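Local coordinates for molybdenum cofactor carrier protein (Chlamydomonas reinhardtii, PDB 2IZ6) that probably binds and carries the molybdenum cofactor, holding it for delivery to the enzymes that use it, at residues Ala24-Ala27 with Glu28-Val32; Lys145-Thr148 with Ser149-Ala152. All blocks are in the same frame, centred on the assembly; numbering follows the deposited sequence.

Contact 1: Ala24-Ala27 with Glu28-Val32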
ATOM      1  N   ALA A  24      -5.941 -20.660 -14.264  1.00 46.83           N
ATOM      2  CA  ALA A  24      -4.986 -21.663 -14.748  1.00 46.88           C
ATOM      3  C   ALA A  24      -4.595 -22.761 -13.742  1.00 47.17           C
ATOM      4  O   ALA A  24      -4.209 -23.874 -14.158  1.00 47.46           O
ATOM      5  CB  ALA A  24      -3.736 -20.962 -15.260  1.00 47.37           C
ATOM      6  N   ASP A  25      -4.719 -22.445 -12.443  1.00 45.95           N
ATOM      7  CA  ASP A  25      -4.101 -23.203 -11.315  1.00 45.53           C
ATOM      8  C   ASP A  25      -5.131 -23.738 -10.317  1.00 43.62           C
ATOM      9  O   ASP A  25      -4.827 -24.039  -9.153  1.00 43.31           O
ATOM     10  CB  ASP A  25      -3.159 -22.252 -10.577  1.00 45.36           C
ATOM     11  CG  ASP A  25      -2.261 -21.517 -11.544  1.00 47.92           C
ATOM     12  OD1 ASP A  25      -1.835 -22.207 -12.488  1.00 54.38           O
ATOM     13  OD2 ASP A  25      -2.038 -20.287 -11.420  1.00 51.56           O
ATOM     14  N   THR A  26      -6.338 -23.852 -10.841  1.00 41.56           N
ATOM     15  CA  THR A  26      -7.500 -24.299 -10.148  1.00 38.49           C
ATOM     16  C   THR A  26      -8.103 -25.531 -10.827  1.00 37.29           C
ATOM     17  O   THR A  26      -8.400 -25.501 -12.018  1.00 40.14           O
ATOM     18  CB  THR A  26      -8.448 -23.162 -10.211  1.00 39.00           C
ATOM     19  OG1 THR A  26      -7.790 -22.017  -9.611  1.00 40.93           O
ATOM     20  CG2 THR A  26      -9.725 -23.480  -9.493  1.00 39.86           C
ATOM     21  N   ALA A  27      -8.273 -26.603 -10.070  1.00 33.74           N
ATOM     22  CA  ALA A  27      -8.996 -27.774 -10.495  1.00 32.67           C
ATOM     23  C   ALA A  27     -10.521 -27.570 -10.462  1.00 30.10           C
ATOM     24  O   ALA A  27     -11.028 -26.821  -9.651  1.00 27.34           O
ATOM     25  CB  ALA A  27      -8.621 -28.943  -9.632  1.00 33.13           C
ATOM     26  N   GLU A  28     -11.261 -28.274 -11.322  1.00 28.16           N
ATOM     27  CA  GLU A  28     -12.720 -28.130 -11.342  1.00 27.48           C
ATOM     28  C   GLU A  28     -13.401 -28.411 -10.005  1.00 27.12           C
ATOM     29  O   GLU A  28     -14.358 -27.736  -9.701  1.00 26.61           O
ATOM     30  CB  GLU A  28     -13.377 -28.941 -12.479  1.00 27.82           C
ATOM     31  CG  GLU A  28     -12.964 -28.432 -13.787  1.00 25.64           C
ATOM     32  CD  GLU A  28     -13.799 -28.994 -14.947  1.00 24.88           C
ATOM     33  OE1 GLU A  28     -14.549 -29.957 -14.716  1.00 25.12           O
ATOM     34  OE2 GLU A  28     -13.745 -28.409 -16.023  1.00 25.03           O
ATOM     35  N   ASN A  29     -12.912 -29.355  -9.201  1.00 26.69           N
ATOM     36  CA  ASN A  29     -13.478 -29.633  -7.889  1.00 27.88           C
ATOM     37  C   ASN A  29     -13.430 -28.391  -7.006  1.00 26.98           C
ATOM     38  O   ASN A  29     -14.335 -28.181  -6.164  1.00 25.90           O
ATOM     39  CB  ASN A  29     -12.767 -30.830  -7.220  1.00 30.13           C
ATOM     40  CG  ASN A  29     -11.317 -30.551  -6.871  1.00 36.06           C
ATOM     41  OD1 ASN A  29     -10.913 -30.577  -5.683  1.00 48.66           O
ATOM     42  ND2 ASN A  29     -10.530 -30.231  -7.887  1.00 42.81           N
ATOM     43  N   GLN A  30     -12.350 -27.609  -7.170  1.00 26.35           N
ATOM     44  CA  GLN A  30     -12.187 -26.374  -6.444  1.00 26.01           C
ATOM     45  C   GLN A  30     -13.175 -25.295  -6.880  1.00 24.92           C
ATOM     46  O   GLN A  30     -13.717 -24.546  -6.037  1.00 23.55           O
ATOM     47  CB  GLN A  30     -10.735 -25.915  -6.475  1.00 25.31           C
ATOM     48  CG  GLN A  30      -9.843 -26.887  -5.782  1.00 26.81           C
ATOM     49  CD  GLN A  30      -8.377 -26.540  -5.988  1.00 30.45           C
ATOM     50  OE1 GLN A  30      -7.980 -26.041  -7.035  1.00 36.16           O
ATOM     51  NE2 GLN A  30      -7.572 -26.813  -4.983  1.00 32.52           N
ATOM     52  N   LEU A  31     -13.447 -25.204  -8.159  1.00 22.93           N
ATOM     53  CA  LEU A  31     -14.441 -24.271  -8.727  1.00 22.87           C
ATOM     54  C   LEU A  31     -15.831 -24.574  -8.155  1.00 22.34           C
ATOM     55  O   LEU A  31     -16.523 -23.655  -7.716  1.00 25.03           O
ATOM     56  CB  LEU A  31     -14.475 -24.347 -10.276  1.00 22.52           C
ATOM     57  CG  LEU A  31     -13.227 -23.857 -10.987  1.00 21.30           C
ATOM     58  CD1 LEU A  31     -13.412 -24.127 -12.452  1.00 23.84           C
ATOM     59  CD2 LEU A  31     -12.903 -22.369 -10.614  1.00 23.58           C
ATOM     60  N   VAL A  32     -16.173 -25.854  -8.085  1.00 23.65           N
ATOM     61  CA  VAL A  32     -17.460 -26.317  -7.605  1.00 23.79           C
ATOM     62  C   VAL A  32     -17.481 -26.004  -6.088  1.00 23.15           C
ATOM     63  O   VAL A  32     -18.486 -25.484  -5.601  1.00 24.83           O
ATOM     64  CB  VAL A  32     -17.639 -27.835  -7.805  1.00 26.48           C
ATOM     65  CG1 VAL A  32     -18.887 -28.335  -7.080  1.00 25.47           C
ATOM     66  CG2 VAL A  32     -17.683 -28.137  -9.260  1.00 25.66           C
TER

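Contact 2: Lys145-Thr148 with Ser149-Ala152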
ATOM      1  N   LYS A 145      -0.134 -28.838   6.741  1.00 24.33           N
ATOM      2  CA  LYS A 145       0.879 -29.071   7.772  1.00 25.40           C
ATOM      3  C   LYS A 145       1.702 -27.802   8.042  1.00 24.18           C
ATOM      4  O   LYS A 145       1.937 -27.426   9.189  1.00 26.49           O
ATOM      5  CB  LYS A 145       1.818 -30.232   7.338  1.00 26.73           C
ATOM      6  CG  LYS A 145       1.114 -31.580   7.417  1.00 30.10           C
ATOM      7  CD  LYS A 145       2.028 -32.776   7.069  1.00 32.05           C
ATOM      8  CE  LYS A 145       1.244 -33.913   6.286  1.00 34.65           C
ATOM      9  NZ  LYS A 145       0.913 -35.236   6.988  1.00 42.06           N
ATOM     10  N   PHE A 146       2.066 -27.088   6.981  1.00 23.75           N
ATOM     11  CA  PHE A 146       2.856 -25.862   7.111  1.00 24.58           C
ATOM     12  C   PHE A 146       2.109 -24.754   7.887  1.00 23.65           C
ATOM     13  O   PHE A 146       2.595 -24.242   8.898  1.00 25.35           O
ATOM     14  CB  PHE A 146       3.321 -25.371   5.757  1.00 24.46           C
ATOM     15  CG  PHE A 146       3.990 -24.002   5.837  1.00 25.49           C
ATOM     16  CD1 PHE A 146       5.188 -23.836   6.494  1.00 27.58           C
ATOM     17  CD2 PHE A 146       3.364 -22.876   5.304  1.00 26.88           C
ATOM     18  CE1 PHE A 146       5.794 -22.530   6.578  1.00 25.21           C
ATOM     19  CE2 PHE A 146       3.964 -21.625   5.345  1.00 27.92           C
ATOM     20  CZ  PHE A 146       5.130 -21.450   5.991  1.00 25.97           C
ATOM     21  N   PHE A 147       0.844 -24.496   7.518  1.00 23.80           N
ATOM     22  CA  PHE A 147       0.109 -23.411   8.152  1.00 25.02           C
ATOM     23  C   PHE A 147      -0.216 -23.809   9.547  1.00 23.56           C
ATOM     24  O   PHE A 147      -0.177 -23.011  10.479  1.00 24.48           O
ATOM     25  CB  PHE A 147      -1.147 -22.980   7.297  1.00 24.86           C
ATOM     26  CG  PHE A 147      -0.763 -22.229   6.067  1.00 26.57           C
ATOM     27  CD1 PHE A 147      -0.939 -22.734   4.841  1.00 25.65           C
ATOM     28  CD2 PHE A 147      -0.107 -21.013   6.185  1.00 28.50           C
ATOM     29  CE1 PHE A 147      -0.477 -22.039   3.693  1.00 27.33           C
ATOM     30  CE2 PHE A 147       0.324 -20.310   5.033  1.00 27.18           C
ATOM     31  CZ  PHE A 147       0.160 -20.835   3.850  1.00 26.23           C
ATOM     32  N   THR A 148      -0.536 -25.091   9.757  1.00 25.04           N
ATOM     33  CA  THR A 148      -0.725 -25.533  11.157  1.00 25.76           C
ATOM     34  C   THR A 148       0.539 -25.368  12.021  1.00 25.58           C
ATOM     35  O   THR A 148       0.433 -25.031  13.195  1.00 27.20           O
ATOM     36  CB  THR A 148      -1.227 -27.000  11.242  1.00 27.24           C
ATOM     37  OG1 THR A 148      -2.449 -27.114  10.520  1.00 27.30           O
ATOM     38  CG2 THR A 148      -1.392 -27.454  12.721  1.00 27.15           C
ATOM     39  N   SER A 149       1.706 -25.580  11.469  1.00 26.61           N
ATOM     40  CA  SER A 149       2.948 -25.271  12.224  1.00 28.15           C
ATOM     41  C   SER A 149       3.115 -23.787  12.531  1.00 28.81           C
ATOM     42  O   SER A 149       3.756 -23.474  13.542  1.00 29.96           O
ATOM     43  CB  SER A 149       4.223 -25.751  11.494  1.00 29.93           C
ATOM     44  OG  SER A 149       4.565 -25.012  10.291  1.00 34.77           O
ATOM     45  N   LEU A 150       2.623 -22.891  11.658  1.00 28.79           N
ATOM     46  CA  LEU A 150       2.698 -21.435  11.932  1.00 29.16           C
ATOM     47  C   LEU A 150       1.861 -21.018  13.101  1.00 29.16           C
ATOM     48  O   LEU A 150       2.276 -20.172  13.899  1.00 30.81           O
ATOM     49  CB  LEU A 150       2.316 -20.545  10.736  1.00 29.36           C
ATOM     50  CG  LEU A 150       3.227 -20.574   9.521  1.00 28.30           C
ATOM     51  CD1 LEU A 150       2.756 -19.596   8.511  1.00 31.63           C
ATOM     52  CD2 LEU A 150       4.705 -20.296   9.875  1.00 30.00           C
ATOM     53  N   ASP A 151       0.649 -21.557  13.190  1.00 28.58           N
ATOM     54  CA  ASP A 151      -0.226 -21.268  14.314  1.00 29.31           C
ATOM     55  C   ASP A 151      -1.336 -22.289  14.397  1.00 29.08           C
ATOM     56  O   ASP A 151      -2.339 -22.207  13.684  1.00 28.74           O
ATOM     57  CB  ASP A 151      -0.791 -19.832  14.217  1.00 28.79           C
ATOM     58  CG  ASP A 151      -1.439 -19.381  15.507  1.00 31.27           C
ATOM     59  OD1 ASP A 151      -2.137 -20.195  16.149  1.00 32.30           O
ATOM     60  OD2 ASP A 151      -1.298 -18.192  15.864  1.00 34.54           O
ATOM     61  N   ALA A 152      -1.160 -23.282  15.273  1.00 29.29           N
ATOM     62  CA  ALA A 152      -2.095 -24.392  15.316  1.00 29.03           C
ATOM     63  C   ALA A 152      -3.466 -23.923  15.770  1.00 29.03           C
ATOM     64  O   ALA A 152      -4.454 -24.490  15.349  1.00 32.81           O
ATOM     65  CB  ALA A 152      -1.575 -25.519  16.247  1.00 29.69           C
TER

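Contact 1: Ala24-Ala27 with Glu28-Val32
T26 lays its methyl CG2 against the isobutyl end of L31, with CD2 of L31 3.5 Å from CG2 and the two side chains crossing at about a right angle. The pair brackets the start of helix 28-43, where the loop after strand 15-19 of this Rossmann-like fold turns into the helix. With A27 as N-cap, T26 and L31 hold the positions of a hydrophobic staple. T26 keeps its methyl anti to its own nitrogen (chi1 -58° for OG1), which turns CG2 to L31 and leaves OG1 to hydrogen-bond to the carbonyl oxygen of G22. Both side chains of the staple also touch helix 57-67, T26 on V57 and L31 on E60.

Q30 supplies the polar half of the cap. Its extended chain (chi2 172°) reaches back to the loop, and OE1 accepts the backbone N-H of A27 at 3.1 Å. This is one half of a capping box, the half that an N-cap without a polar side chain can still form. The donor stands 31° off the plane of the amide carbonyl. NE2 of the same amide binds the carbonyl oxygen of G138, so both ends of the group are gripped and its flip is settled. Cut back to an alanine here, the side chain would probably leave the A27 N-H and the G138 carbonyl without these mates and let the loop before the helix move more freely. The first helical turn is closed by A27 O, which takes a weak bond from Q30 N and a straighter one, 3.3 Å, from L31 N.

Contact 2: Lys145-Thr148 with Ser149-Ala152
L150 and F146 meet along one flank of the last turn of helix 141-150, the helix that crosses between strands 134-137 and 155-158 in a beta-alpha-beta unit of the parallel sheet.

Apolar packing comes first. CG of L150 sits 4.1 Å above the plane of the F146 ring, offset toward its rim, while the methyl CD1 lies 3.9 Å from CZ of F146. The same CD1 approaches CD2 of F147 at 4.0 Å, the F147 and L150 side chains running side by side in the same direction. One leucine methyl is thus shared between two phenylalanines. F146 and F147 also touch each other, CD2 of F146 lying over the centre of the F147 ring. F146 meets F146 of the second subunit with the ring planes about 15° apart and makes T-shaped contacts with F147 there, making this helix part of the subunit interface; F147 meanwhile packs on helix 118-129 of its own chain. On another side of the turn, CG2 of T148 and CB of A152 touch at 4.0 Å.

Hydrogen bonds make the second group. Backbone bonds run from S149 N to K145 O, from L150 N to F146 O and from D151 N to F147 O, the last at 3.2 Å just as the chain leaves helical geometry. A side chain doubles one of them: S149, its OG between backbone N and carbonyl carbon (chi1 70°), turns the hydroxyl back onto the helix. F146 O therefore accepts twice, from L150 N and, on a lone pair in the carbonyl plane, from S149 OG at a short 2.5 Å.

Overall arrangement
Contact 1 starts a helix and contact 2 ends one. Their centres lie 24 Å apart, with about 12 Å between nearest atoms, so they do not touch. The first follows the central strand 15-19; the second belongs to the unit that reaches strand 155-158, outermost in this chain's sheet. A thread still joins them: G138, which receives the amide of Q30, lies in the connection from strand 134-137 to the helix that 145-152 brings to its close. Contact 1 is a surface cap untouched by other subunits, whereas contact 2 is partly buried and packs against the second subunit, with L150 on G117 there.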